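Local coordinates for protein 3-carboxy-cis,cis-muconate cycloisomerase (Pseudomonas putida, PDB 1RE5) that is a cycloisomerase of the fumarase/aspartase superfamily, a largely helical enzyme whose assembly contains four copies of the chain, at residues 30-35 and 98-103; 190-195 and 208-213. All coordinates share one frame; numbering follows the deposited sequence.

Contact 1: 30-35 and 98-103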
loop_
_atom_site.group_PDB
_atom_site.type_symbol
_atom_site.label_atom_id
_atom_site.label_comp_id
_atom_site.label_asym_id
_atom_site.label_seq_id
_atom_site.Cartn_x
_atom_site.Cartn_y
_atom_site.Cartn_z
ATOM N N ASP D 30 19.351 12.835 -25.264
ATOM C CA ASP D 30 20.713 12.952 -24.737
ATOM C C ASP D 30 21.423 11.611 -24.883
ATOM O O ASP D 30 22.625 11.543 -25.186
ATOM C CB ASP D 30 20.682 13.347 -23.259
ATOM C CG ASP D 30 20.512 14.841 -23.057
ATOM O OD1 ASP D 30 19.984 15.525 -23.969
ATOM O OD2 ASP D 30 20.901 15.329 -21.974
ATOM N N PHE D 31 20.667 10.541 -24.660
ATOM C CA PHE D 31 21.203 9.199 -24.780
ATOM C C PHE D 31 21.591 8.929 -26.232
ATOM O O PHE D 31 22.704 8.477 -26.504
ATOM C CB PHE D 31 20.166 8.170 -24.340
ATOM C CG PHE D 31 20.554 6.754 -24.659
ATOM C CD1 PHE D 31 21.518 6.090 -23.894
ATOM C CD2 PHE D 31 19.983 6.097 -25.752
ATOM C CE1 PHE D 31 21.908 4.798 -24.207
ATOM C CE2 PHE D 31 20.371 4.797 -26.076
ATOM C CZ PHE D 31 21.337 4.145 -25.300
ATOM N N GLU D 32 20.669 9.211 -27.155
ATOM C CA GLU D 32 20.905 8.996 -28.587
ATOM C C GLU D 32 22.150 9.719 -29.102
ATOM O O GLU D 32 22.999 9.120 -29.779
ATOM C CB GLU D 32 19.677 9.435 -29.388
ATOM C CG GLU D 32 18.439 8.585 -29.097
ATOM C CD GLU D 32 18.666 7.093 -29.363
ATOM O OE1 GLU D 32 17.900 6.264 -28.833
ATOM O OE2 GLU D 32 19.603 6.742 -30.107
ATOM N N ALA D 33 22.254 11.008 -28.782
ATOM C CA ALA D 33 23.401 11.798 -29.196
ATOM C C ALA D 33 24.655 11.156 -28.622
ATOM O O ALA D 33 25.598 10.861 -29.350
ATOM C CB ALA D 33 23.265 13.221 -28.695
ATOM N N ALA D 34 24.661 10.925 -27.316
ATOM C CA ALA D 34 25.815 10.308 -26.677
ATOM C C ALA D 34 26.185 8.961 -27.328
ATOM O O ALA D 34 27.366 8.616 -27.419
ATOM C CB ALA D 34 25.532 10.113 -25.195
ATOM N N LEU D 35 25.173 8.211 -27.778
ATOM C CA LEU D 35 25.372 6.894 -28.407
ATOM C C LEU D 35 26.193 7.040 -29.685
ATOM O O LEU D 35 27.217 6.377 -29.860
ATOM C CB LEU D 35 24.024 6.249 -28.769
ATOM C CG LEU D 35 23.824 4.729 -28.592
ATOM C CD1 LEU D 35 22.884 4.240 -29.663
ATOM C CD2 LEU D 35 25.122 3.962 -28.691
ATOM N N ARG D 98 20.603 6.017 -40.870
ATOM C CA ARG D 98 20.848 4.610 -40.554
ATOM C C ARG D 98 21.738 4.346 -39.337
ATOM O O ARG D 98 21.921 3.191 -38.945
ATOM C CB ARG D 98 21.451 3.905 -41.777
ATOM C CG ARG D 98 22.926 4.223 -42.021
ATOM C CD ARG D 98 23.370 3.786 -43.402
ATOM N NE ARG D 98 22.844 4.664 -44.444
ATOM C CZ ARG D 98 23.052 4.487 -45.746
ATOM N NH1 ARG D 98 23.778 3.457 -46.172
ATOM N NH2 ARG D 98 22.541 5.343 -46.625
ATOM N N TYR D 99 22.280 5.400 -38.735
ATOM C CA TYR D 99 23.167 5.235 -37.585
ATOM C C TYR D 99 22.542 5.544 -36.224
ATOM O O TYR D 99 23.109 5.218 -35.172
ATOM C CB TYR D 99 24.418 6.101 -37.773
ATOM C CG TYR D 99 25.273 5.698 -38.954
ATOM C CD1 TYR D 99 25.222 6.406 -40.161
ATOM C CD2 TYR D 99 26.131 4.601 -38.868
ATOM C CE1 TYR D 99 26.007 6.027 -41.252
ATOM C CE2 TYR D 99 26.917 4.213 -39.945
ATOM C CZ TYR D 99 26.854 4.927 -41.134
ATOM O OH TYR D 99 27.652 4.530 -42.187
ATOM N N VAL D 100 21.376 6.173 -36.237
ATOM C CA VAL D 100 20.714 6.523 -34.995
ATOM C C VAL D 100 20.219 5.279 -34.260
ATOM O O VAL D 100 19.711 4.337 -34.878
ATOM C CB VAL D 100 19.518 7.478 -35.255
ATOM C CG1 VAL D 100 18.494 6.802 -36.137
ATOM C CG2 VAL D 100 18.883 7.896 -33.943
ATOM N N HIS D 101 20.406 5.274 -32.940
ATOM C CA HIS D 101 19.945 4.184 -32.081
ATOM C C HIS D 101 20.556 2.840 -32.464
ATOM O O HIS D 101 19.939 1.797 -32.278
ATOM C CB HIS D 101 18.408 4.131 -32.155
ATOM C CG HIS D 101 17.762 3.387 -31.031
ATOM N ND1 HIS D 101 17.401 2.059 -31.122
ATOM C CD2 HIS D 101 17.409 3.787 -29.787
ATOM C CE1 HIS D 101 16.851 1.674 -29.985
ATOM N NE2 HIS D 101 16.844 2.703 -29.158
ATOM N N LEU D 102 21.781 2.869 -32.976
ATOM C CA LEU D 102 22.463 1.649 -33.409
ATOM C C LEU D 102 22.896 0.688 -32.297
ATOM O O LEU D 102 23.690 1.048 -31.419
ATOM C CB LEU D 102 23.691 2.010 -34.251
ATOM C CG LEU D 102 24.507 0.832 -34.812
ATOM C CD1 LEU D 102 23.651 0.037 -35.794
ATOM C CD2 LEU D 102 25.771 1.345 -35.499
ATOM N N GLY D 103 22.381 -0.539 -32.354
ATOM C CA GLY D 103 22.740 -1.555 -31.376
ATOM C C GLY D 103 22.062 -1.461 -30.020
ATOM O O GLY D 103 22.332 -2.279 -29.133
#
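Glu32 reaches from its helix to the backbone of the loop at His101, where its OE2 lies 3.3 Å from the amide N of His101. The same oxygen is 3.5 Å from His101 CB and 4.1 Å from Val100 CG2, so it lies beside the backbone and CB of His101 and near one methyl of Val100. Glutamate suits this place because it is long enough to span the gap, and a bend at chi2 (-57°) brings CD round to the loop. One turn further along, Leu35 adds van der Waals packing against the backbone of the loop: its CD1 lies 3.8 Å from His101 CA and 3.7 Å from the carbonyl O of Leu102. A branched side chain suits this place, since one methyl can settle against a surface made of peptide atoms.

The receiving surface is a type II beta turn from Tyr99 to Leu102, closed by a weak bond from Leu102 N to Tyr99 O (3.5 Å). Val100 and His101 are its central pair, and His101 takes the positive phi (59°) of the third position. This turn lies just ahead of helix 106-142, one of the long helices of the superfamily's central bundle.

Around this first shell, Val82 and Leu85 of helix 78-92 pack on Glu32, and each also touches the turn, Val82 at His101 and Leu85 at Val100. Ala109 of helix 106-142 touches both Glu32 and Phe31. At the start of the turn, the hydroxyl of Tyr99 makes a weak hydrogen bond to Arg381 of the second subunit.

Contact 2: 190-195 and 208-213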
loop_
_atom_site.group_PDB
_atom_site.type_symbol
_atom_site.label_atom_id
_atom_site.label_comp_id
_atom_site.label_asym_id
_atom_site.label_seq_id
_atom_site.Cartn_x
_atom_site.Cartn_y
_atom_site.Cartn_z
ATOM N N LEU D 190 24.646 3.444 -16.114
ATOM C CA LEU D 190 24.151 3.416 -17.478
ATOM C C LEU D 190 23.328 2.152 -17.727
ATOM O O LEU D 190 23.563 1.119 -17.096
ATOM C CB LEU D 190 25.327 3.442 -18.458
ATOM C CG LEU D 190 24.952 3.195 -19.925
ATOM C CD1 LEU D 190 24.386 4.480 -20.525
ATOM C CD2 LEU D 190 26.169 2.709 -20.696
ATOM N N GLN D 191 22.357 2.250 -18.633
ATOM C CA GLN D 191 21.537 1.100 -19.003
ATOM C C GLN D 191 21.801 0.868 -20.483
ATOM O O GLN D 191 21.223 1.547 -21.347
ATOM C CB GLN D 191 20.040 1.361 -18.822
ATOM C CG GLN D 191 19.205 0.130 -19.160
ATOM C CD GLN D 191 19.284 -0.935 -18.078
ATOM O OE1 GLN D 191 18.408 -1.006 -17.208
ATOM N NE2 GLN D 191 20.335 -1.753 -18.110
ATOM N N PHE D 192 22.674 -0.091 -20.773
ATOM C CA PHE D 192 23.033 -0.395 -22.153
ATOM C C PHE D 192 23.196 -1.903 -22.289
ATOM O O PHE D 192 24.233 -2.462 -21.918
ATOM C CB PHE D 192 24.343 0.326 -22.496
ATOM C CG PHE D 192 24.692 0.308 -23.954
ATOM C CD1 PHE D 192 23.784 0.774 -24.908
ATOM C CD2 PHE D 192 25.939 -0.142 -24.375
ATOM C CE1 PHE D 192 24.120 0.793 -26.268
ATOM C CE2 PHE D 192 26.282 -0.126 -25.722
ATOM C CZ PHE D 192 25.369 0.345 -26.674
ATOM N N GLY D 193 22.172 -2.561 -22.813
ATOM C CA GLY D 193 22.247 -3.997 -22.951
ATOM C C GLY D 193 21.687 -4.509 -24.254
ATOM O O GLY D 193 21.908 -5.668 -24.602
ATOM N N GLY D 194 20.966 -3.662 -24.982
ATOM C CA GLY D 194 20.396 -4.096 -26.246
ATOM C C GLY D 194 19.281 -5.126 -26.086
ATOM O O GLY D 194 19.013 -5.610 -24.983
ATOM N N ALA D 195 18.650 -5.470 -27.207
ATOM C CA ALA D 195 17.528 -6.406 -27.270
ATOM C C ALA D 195 17.325 -7.355 -26.100
ATOM O O ALA D 195 16.224 -7.421 -25.545
ATOM C CB ALA D 195 17.592 -7.206 -28.552
ATOM N N PRO D 208 33.841 -1.514 -25.625
ATOM C CA PRO D 208 34.431 -0.214 -25.952
ATOM C C PRO D 208 33.343 0.841 -26.095
ATOM O O PRO D 208 33.461 1.938 -25.559
ATOM C CB PRO D 208 35.161 -0.485 -27.263
ATOM C CG PRO D 208 35.590 -1.910 -27.101
ATOM C CD PRO D 208 34.343 -2.559 -26.535
ATOM N N VAL D 209 32.276 0.500 -26.804
ATOM C CA VAL D 209 31.188 1.447 -26.999
ATOM C C VAL D 209 30.531 1.756 -25.658
ATOM O O VAL D 209 30.209 2.912 -25.362
ATOM C CB VAL D 209 30.130 0.887 -27.980
ATOM C CG1 VAL D 209 28.938 1.828 -28.067
ATOM C CG2 VAL D 209 30.746 0.716 -29.362
ATOM N N ALA D 210 30.349 0.711 -24.850
ATOM C CA ALA D 210 29.739 0.832 -23.528
ATOM C C ALA D 210 30.476 1.832 -22.632
ATOM O O ALA D 210 29.874 2.768 -22.091
ATOM C CB ALA D 210 29.700 -0.537 -22.855
ATOM N N GLU D 211 31.780 1.635 -22.484
ATOM C CA GLU D 211 32.586 2.515 -21.646
ATOM C C GLU D 211 32.600 3.939 -22.185
ATOM O O GLU D 211 32.464 4.901 -21.426
ATOM C CB GLU D 211 33.996 1.949 -21.523
ATOM C CG GLU D 211 33.945 0.469 -21.181
ATOM C CD GLU D 211 35.174 -0.028 -20.459
ATOM O OE1 GLU D 211 36.294 0.181 -20.983
ATOM O OE2 GLU D 211 35.013 -0.637 -19.371
ATOM N N ALA D 212 32.739 4.072 -23.499
ATOM C CA ALA D 212 32.737 5.386 -24.118
ATOM C C ALA D 212 31.416 6.078 -23.796
ATOM O O ALA D 212 31.393 7.248 -23.408
ATOM C CB ALA D 212 32.896 5.255 -25.621
ATOM N N LEU D 213 30.317 5.342 -23.953
ATOM C CA LEU D 213 28.976 5.869 -23.696
ATOM C C LEU D 213 28.782 6.339 -22.253
ATOM O O LEU D 213 28.241 7.423 -22.008
ATOM C CB LEU D 213 27.930 4.808 -24.036
ATOM C CG LEU D 213 26.467 5.205 -23.837
ATOM C CD1 LEU D 213 26.194 6.574 -24.460
ATOM C CD2 LEU D 213 25.573 4.129 -24.458
#
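An extended run from Leu190 to Phe192 lies beside helix 206-217, bringing Phe192 CA to 7.0 Å from Ala210 CA and Leu190 CA to 8.2 Å from Leu213 CA. Because this backbone is extended, Leu190 and Phe192 both face the helix while Gln191 between them points away. Leu213 rises between the two. Its CD2 sits over one face of the Phe192 ring, 3.9 Å from the ring centroid and 15° off the normal, a CH-pi contact; its CG lies 4.0 Å from Leu190 CD1, the two leucine side chains meeting at about a right angle. The Phe192 ring continues past Ala210, with Phe192 CD2 4.1 Å from Ala210 CB, to Val209, whose CG1 is 4.0 Å from Phe192 CE2. Alanine suits the middle of this helix face, since its small side chain lets the broad ring come close to the helix backbone. Just after Phe192, the amides of Gly193 and Gly194 hydrogen-bond to the carboxylate of Asp108 on helix 106-142. In the helical fold of the fumarase/aspartase superfamily seen here, the segment that follows helix 162-187 is thus packed on helix 206-217 and held to helix 106-142 through Asp108.

How the contacts relate
From the N terminus, after two short helices, 7-10 and 13-18, the chain forms helix 21-40, passes through helices 47-56, 64-74 and 78-92, and returns at 98-103, where contact 1 closes that excursion. It then runs out and back through the long helices 106-142 and 162-187 before contact 2 closes the much shorter loop between 190-195 and 208-213. The two closures are in series, neither enclosing nor crossing the other, yet they adjoin in space, with centres about 11 Å apart. Helix 21-40 joins them: Ala34 CB packs 3.7 Å from Leu213 CD1, and Leu35 CD2 lies 4.1 Å from Phe192 CE1. They tie helix 21-40 to the start of helix 106-142 and to the segment that follows helix 162-187.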